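Protease/Reverse transcriptase/ribonuclease H (PDB 7KSF) combines a protease, a reverse transcriptase and a ribonuclease H in one foamy virus polyprotein, probably processing viral precursors and copying genomic RNA into DNA. Local coordinates at residues L498-H503 with I546-Y551. The protein carries 1 engineered substitution. Numbering follows the deposited sequence.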
# COMPACT_ATOMS: atom_id res chain seq x y z
N LEU A 498 -15.23 -5.14 3.11
CA LEU A 498 -15.57 -5.77 4.38
C LEU A 498 -14.38 -6.49 4.98
O LEU A 498 -14.13 -6.41 6.19
CB LEU A 498 -16.73 -6.75 4.19
CG LEU A 498 -18.13 -6.20 3.93
CD1 LEU A 498 -19.05 -7.31 3.47
CD2 LEU A 498 -18.66 -5.55 5.19
N LEU A 499 -13.63 -7.21 4.14
CA LEU A 499 -12.52 -8.03 4.63
C LEU A 499 -11.39 -7.16 5.18
O LEU A 499 -10.86 -7.44 6.26
CB LEU A 499 -12.01 -8.93 3.51
CG LEU A 499 -13.05 -9.92 2.98
CD1 LEU A 499 -12.52 -10.64 1.76
CD2 LEU A 499 -13.44 -10.91 4.07
N THR A 500 -11.00 -6.12 4.44
CA THR A 500 -10.00 -5.20 4.97
C THR A 500 -10.52 -4.45 6.18
O THR A 500 -9.74 -4.00 7.02
CB THR A 500 -9.54 -4.22 3.89
OG1 THR A 500 -8.50 -3.39 4.43
CG2 THR A 500 -10.69 -3.35 3.42
N THR A 501 -11.84 -4.28 6.28
CA THR A 501 -12.42 -3.71 7.49
C THR A 501 -12.28 -4.67 8.66
O THR A 501 -11.91 -4.26 9.77
CB THR A 501 -13.89 -3.35 7.25
OG1 THR A 501 -14.00 -2.52 6.09
CG2 THR A 501 -14.45 -2.60 8.45
N MET A 502 -12.58 -5.95 8.44
CA MET A 502 -12.39 -6.95 9.48
C MET A 502 -10.93 -7.04 9.89
O MET A 502 -10.61 -7.25 11.07
CB MET A 502 -12.88 -8.31 9.02
CG MET A 502 -14.36 -8.39 8.75
SD MET A 502 -14.92 -10.10 8.72
CE MET A 502 -16.40 -9.93 7.73
N HIS A 503 -10.02 -6.92 8.92
CA HIS A 503 -8.60 -6.96 9.22
C HIS A 503 -8.22 -5.86 10.20
O HIS A 503 -7.53 -6.11 11.20
CB HIS A 503 -7.79 -6.86 7.93
CG HIS A 503 -6.31 -6.97 8.14
ND1 HIS A 503 -5.43 -5.97 7.78
CD2 HIS A 503 -5.55 -7.97 8.66
CE1 HIS A 503 -4.20 -6.35 8.08
NE2 HIS A 503 -4.25 -7.55 8.62
N ILE A 546 -4.54 -13.43 1.26
CA ILE A 546 -3.76 -14.32 2.13
C ILE A 546 -3.79 -13.80 3.56
O ILE A 546 -4.06 -14.55 4.51
CB ILE A 546 -2.32 -14.44 1.61
CG1 ILE A 546 -2.31 -15.10 0.24
CG2 ILE A 546 -1.46 -15.21 2.61
CD1 ILE A 546 -0.95 -15.14 -0.41
N THR A 547 -3.50 -12.51 3.74
CA THR A 547 -3.61 -11.91 5.07
C THR A 547 -5.01 -12.08 5.63
O THR A 547 -5.19 -12.27 6.84
CB THR A 547 -3.23 -10.43 5.01
OG1 THR A 547 -1.95 -10.29 4.37
CG2 THR A 547 -3.14 -9.85 6.40
N TRP A 548 -6.03 -12.05 4.77
CA TRP A 548 -7.40 -12.22 5.24
C TRP A 548 -7.70 -13.69 5.56
O TRP A 548 -8.31 -14.00 6.58
CB TRP A 548 -8.38 -11.68 4.20
CG TRP A 548 -8.26 -10.19 3.99
CD1 TRP A 548 -7.82 -9.27 4.90
CD2 TRP A 548 -8.56 -9.47 2.80
NE1 TRP A 548 -7.85 -8.01 4.35
CE2 TRP A 548 -8.30 -8.11 3.06
CE3 TRP A 548 -9.04 -9.83 1.54
CZ2 TRP A 548 -8.50 -7.11 2.10
CZ3 TRP A 548 -9.24 -8.85 0.59
CH2 TRP A 548 -8.96 -7.51 0.88
N MET A 549 -7.27 -14.60 4.68
CA MET A 549 -7.60 -16.01 4.88
C MET A 549 -6.86 -16.62 6.06
O MET A 549 -7.35 -17.58 6.66
CB MET A 549 -7.30 -16.80 3.61
CG MET A 549 -8.15 -16.38 2.44
SD MET A 549 -9.89 -16.27 2.92
CE MET A 549 -10.66 -16.06 1.32
N THR A 550 -5.70 -16.07 6.42
CA THR A 550 -4.91 -16.65 7.50
C THR A 550 -5.59 -16.52 8.86
O THR A 550 -5.15 -17.17 9.81
CB THR A 550 -3.52 -15.99 7.55
OG1 THR A 550 -2.63 -16.83 8.29
CG2 THR A 550 -3.59 -14.64 8.23
N TYR A 551 -6.64 -15.71 8.97
CA TYR A 551 -7.34 -15.53 10.23
C TYR A 551 -8.39 -16.60 10.49
O TYR A 551 -8.74 -16.84 11.66
CB TYR A 551 -8.00 -14.15 10.28
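Trp548 receives Leu499 CB over the centre of its indole, and the pair illustrates how a single large aromatic can join segments 498-503 and 546-551 without polar pairing between them. From Trp548 CB, chi1 (-65°) sets CG anti to the carbonyl carbon. CG and CD2 meet Leu499 CB, which sits 3.7 Å from the centroid of the six-membered ring, nearly on the ring normal: a CH-pi contact. Further out, CE3 meets Leu499 CD1 at 3.6 Å, the two side chains crossing at about a right angle. Backbone shares this face: Thr500 N lies 3.2 Å above the plane, offset toward the rim, and Leu499 O near NE1 and CD1, whereas His503 CB meets that edge close to the indole plane. CZ2 reaches Thr500 CB at 3.6 Å. The Trp548 five-membered ring also turns an edge toward the face of the His503 imidazole, in an offset edge-to-face pair with centroids 5.7 Å apart and planes at 64°. Beside it, Thr547 CG2 approaches His503 NE2 to 3.4 Å, a van der Waals contact of the methyl; NE2 itself is hydrogen-bonded to Ser231 OG, and Thr547 OG1 to Ile543 O and Tyr308 OH. Leu498, Thr501 and Met502 touch strand 454-460 of the RNase H-like domain, commonly called the connection. Here dispersion and aromatic packing link the two segments, while His503 NE2 and Thr547 OG1 find their hydrogen bonds elsewhere.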